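Local structure of Rab3 interacting molecule variant 2 (Drosophila melanogaster, 4TS6) at residues 95-100 and 107-112. The protein probably serves as a scaffold of the presynaptic active zone that supports neurotransmitter release, here represented by its C2A domain. Sequence-based numbering, arbitrary orientation. Where two conformers were deposited one is given.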
ATOM      1  N   GLU A  95       3.698   1.796   5.620  1.00 20.17           N
ATOM      2  CA  GLU A  95       2.284   1.804   5.997  1.00 18.12           C
ATOM      3  C   GLU A  95       1.489   1.984   4.719  1.00 21.94           C
ATOM      4  O   GLU A  95       1.561   3.038   4.082  1.00 21.28           O
ATOM      5  CB  GLU A  95       1.997   2.966   6.964  1.00 22.89           C
ATOM      6  CG  GLU A  95       0.566   2.985   7.545  1.00 28.30           C
ATOM      7  CD  GLU A  95       0.192   4.337   8.145  1.00 34.02           C
ATOM      8  OE1 GLU A  95       0.026   4.436   9.394  1.00 23.74           O
ATOM      9  OE2 GLU A  95       0.052   5.301   7.357  1.00 31.92           O
ATOM     10  N   VAL A  96       0.757   0.943   4.329  1.00 20.88           N
ATOM     11  CA  VAL A  96      -0.056   0.983   3.119  1.00 19.78           C
ATOM     12  C   VAL A  96      -1.508   0.970   3.560  1.00 22.73           C
ATOM     13  O   VAL A  96      -1.954   0.042   4.243  1.00 21.01           O
ATOM     14  CB  VAL A  96       0.194  -0.250   2.219  1.00 23.03           C
ATOM     15  CG1 VAL A  96      -0.662  -0.150   0.943  1.00 26.54           C
ATOM     16  CG2 VAL A  96       1.688  -0.391   1.869  1.00 22.53           C
ATOM     17  N   THR A  97      -2.254   1.996   3.177  0.53 20.78           N
ATOM     18  CA  THR A  97      -3.639   2.092   3.600  0.53 20.20           C
ATOM     19  C   THR A  97      -4.551   2.130   2.387  0.53 20.81           C
ATOM     20  O   THR A  97      -4.306   2.891   1.453  0.53 24.07           O
ATOM     21  CB  THR A  97      -3.869   3.349   4.443  0.53 21.72           C
ATOM     22  OG1 THR A  97      -2.925   3.384   5.525  0.53 23.18           O
ATOM     23  CG2 THR A  97      -5.263   3.356   5.000  0.53 20.25           C
ATOM     24  N   LEU A  98      -5.597   1.304   2.398  1.00 19.18           N
ATOM     25  CA  LEU A  98      -6.603   1.320   1.335  1.00 24.13           C
ATOM     26  C   LEU A  98      -7.775   2.204   1.728  1.00 20.33           C
ATOM     27  O   LEU A  98      -8.262   2.135   2.860  1.00 21.98           O
ATOM     28  CB  LEU A  98      -7.131  -0.090   1.041  1.00 25.19           C
ATOM     29  CG  LEU A  98      -6.506  -0.816  -0.148  1.00 40.10           C
ATOM     30  CD1 LEU A  98      -5.018  -0.826   0.005  1.00 34.47           C
ATOM     31  CD2 LEU A  98      -7.021  -2.241  -0.268  1.00 46.10           C
ATOM     32  N   TRP A  99      -8.255   2.972   0.755  1.00 19.54           N
ATOM     33  CA  TRP A  99      -9.316   3.946   0.945  1.00 20.15           C
ATOM     34  C   TRP A  99     -10.352   3.783  -0.145  1.00 25.24           C
ATOM     35  O   TRP A  99     -10.015   3.383  -1.257  1.00 22.40           O
ATOM     36  CB  TRP A  99      -8.719   5.333   0.836  1.00 17.60           C
ATOM     37  CG  TRP A  99      -7.704   5.610   1.909  1.00 17.45           C
ATOM     38  CD1 TRP A  99      -6.350   5.423   1.844  1.00 22.44           C
ATOM     39  CD2 TRP A  99      -7.983   6.105   3.217  1.00 23.05           C
ATOM     40  NE1 TRP A  99      -5.774   5.787   3.042  1.00 25.80           N
ATOM     41  CE2 TRP A  99      -6.760   6.203   3.904  1.00 19.14           C
ATOM     42  CE3 TRP A  99      -9.159   6.489   3.876  1.00 19.86           C
ATOM     43  CZ2 TRP A  99      -6.673   6.670   5.219  1.00 27.84           C
ATOM     44  CZ3 TRP A  99      -9.072   6.945   5.181  1.00 28.87           C
ATOM     45  CH2 TRP A  99      -7.842   7.033   5.836  1.00 28.35           C
ATOM     46  N   ASP A 100     -11.604   4.101   0.172  1.00 21.97           N
ATOM     47  CA  ASP A 100     -12.703   3.971  -0.778  1.00 21.30           C
ATOM     48  C   ASP A 100     -13.004   5.387  -1.204  1.00 30.16           C
ATOM     49  O   ASP A 100     -13.405   6.203  -0.384  1.00 22.65           O
ATOM     50  CB  ASP A 100     -13.909   3.336  -0.092  1.00 22.57           C
ATOM     51  CG  ASP A 100     -15.078   3.108  -1.033  1.00 25.38           C
ATOM     52  OD1 ASP A 100     -14.919   3.269  -2.266  1.00 30.18           O
ATOM     53  OD2 ASP A 100     -16.178   2.762  -0.543  1.00 28.67           O
ATOM     54  N   ASN A 107     -13.316  10.192   2.168  1.00 24.36           N
ATOM     55  CA  ASN A 107     -13.120   8.834   1.689  1.00 23.69           C
ATOM     56  C   ASN A 107     -13.042   7.878   2.872  1.00 29.17           C
ATOM     57  O   ASN A 107     -12.573   8.253   3.940  1.00 25.50           O
ATOM     58  CB  ASN A 107     -11.855   8.797   0.815  1.00 21.72           C
ATOM     59  CG  ASN A 107     -11.985   9.713  -0.403  1.00 25.15           C
ATOM     60  OD1 ASN A 107     -13.099  10.019  -0.821  1.00 26.58           O
ATOM     61  ND2 ASN A 107     -10.868  10.154  -0.961  1.00 22.40           N
ATOM     62  N   ASP A 108     -13.510   6.648   2.688  1.00 26.99           N
ATOM     63  CA  ASP A 108     -13.655   5.719   3.802  1.00 27.65           C
ATOM     64  C   ASP A 108     -12.460   4.794   3.877  1.00 28.28           C
ATOM     65  O   ASP A 108     -11.979   4.305   2.849  1.00 21.56           O
ATOM     66  CB  ASP A 108     -14.936   4.887   3.644  1.00 30.13           C
ATOM     67  CG  ASP A 108     -16.191   5.675   3.959  1.00 40.10           C
ATOM     68  OD1 ASP A 108     -16.198   6.417   4.966  1.00 38.51           O
ATOM     69  OD2 ASP A 108     -17.181   5.542   3.205  1.00 37.39           O
ATOM     70  N   PHE A 109     -11.982   4.576   5.099  1.00 24.66           N
ATOM     71  CA  PHE A 109     -10.879   3.666   5.365  1.00 23.31           C
ATOM     72  C   PHE A 109     -11.313   2.213   5.099  1.00 23.57           C
ATOM     73  O   PHE A 109     -12.353   1.766   5.586  1.00 24.13           O
ATOM     74  CB  PHE A 109     -10.417   3.858   6.819  1.00 27.23           C
ATOM     75  CG  PHE A 109      -9.383   2.846   7.285  1.00 23.66           C
ATOM     76  CD1 PHE A 109      -8.048   3.000   6.974  1.00 24.70           C
ATOM     77  CD2 PHE A 109      -9.760   1.766   8.060  1.00 33.18           C
ATOM     78  CE1 PHE A 109      -7.099   2.076   7.421  1.00 27.98           C
ATOM     79  CE2 PHE A 109      -8.823   0.844   8.493  1.00 33.15           C
ATOM     80  CZ  PHE A 109      -7.497   1.003   8.175  1.00 24.59           C
ATOM     81  N   ILE A 110     -10.537   1.476   4.316  1.00 22.17           N
ATOM     82  CA  ILE A 110     -10.893   0.087   4.033  1.00 21.58           C
ATOM     83  C   ILE A 110     -10.050  -0.868   4.881  1.00 26.95           C
ATOM     84  O   ILE A 110     -10.546  -1.875   5.374  1.00 36.75           O
ATOM     85  CB  ILE A 110     -10.654  -0.281   2.546  1.00 26.13           C
ATOM     86  CG1 ILE A 110     -11.551   0.528   1.623  1.00 31.43           C
ATOM     87  CG2 ILE A 110     -10.931  -1.776   2.312  1.00 33.10           C
ATOM     88  CD1 ILE A 110     -11.291   0.230   0.144  1.00 30.85           C
ATOM     89  N   GLY A 111      -8.771  -0.554   5.033  1.00 21.31           N
ATOM     90  CA  GLY A 111      -7.855  -1.441   5.737  1.00 21.52           C
ATOM     91  C   GLY A 111      -6.422  -1.051   5.478  1.00 22.54           C
ATOM     92  O   GLY A 111      -6.138  -0.226   4.606  1.00 21.99           O
ATOM     93  N   GLU A 112      -5.500  -1.670   6.211  1.00 23.97           N
ATOM     94  CA  GLU A 112      -4.110  -1.265   6.130  1.00 19.14           C
ATOM     95  C   GLU A 112      -3.222  -2.490   6.238  1.00 23.82           C
ATOM     96  O   GLU A 112      -3.629  -3.526   6.768  1.00 21.48           O
ATOM     97  CB  GLU A 112      -3.763  -0.287   7.275  1.00 25.82           C
ATOM     98  CG  GLU A 112      -3.830  -0.961   8.654  1.00 23.36           C
ATOM     99  CD  GLU A 112      -3.273  -0.101   9.771  1.00 32.26           C
ATOM    100  OE1 GLU A 112      -2.995  -0.653  10.865  1.00 32.62           O
ATOM    101  OE2 GLU A 112      -3.126   1.121   9.562  1.00 31.00           O
TER
HETATM  102  O   HOH W   1     -17.929   3.831   1.223  1.00 46.93           O
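The six-membered ring of W99 takes the edge of the F109 ring against one face, an edge-to-face pair with planes at 76° and centroids 5.7 Å apart. N107 O sits at the indole's edge, while Y47 and K49 of strand 46-53 also meet the ring, the lysine as a cation-pi partner. F109, with CG anti to its backbone N, has one face centred over its own chain at G111 N; at its edge T97 CG2 comes to 3.3 Å from F109 CE1. An alanine in place of W99 would remove the indole face that meets the F109 edge, the W99 CZ3 contact to F109 CB, the ring contact with Y47 and the cation-pi interaction with K49, and with T97 CG2 left at that edge the F109 ring would probably be held less firmly.

The backbones pair as an antiparallel hairpin whose register shifts by one residue at a classic beta bulge: I110 and G111 both face L98. L98 N donates to G111 O at 2.7 Å, nearly along the C=O axis. L98 O receives I110 N at 2.8 Å, from above the carbonyl plane, and G111 N only weakly. L98 and I110 touch through their CB atoms on the far side from W99. Further along, D100 N bonds D108 O at 2.7 Å, and D108 N returns a bond to D100 O.

At this end of the C2 sandwich two carboxylates approach, D100 OD2 and D108 OD2 lying 4.8 Å apart. One water donates to both, and R38 forms a salt bridge with D100 OD2, so their mutual repulsion is probably eased and both may well stay ionised.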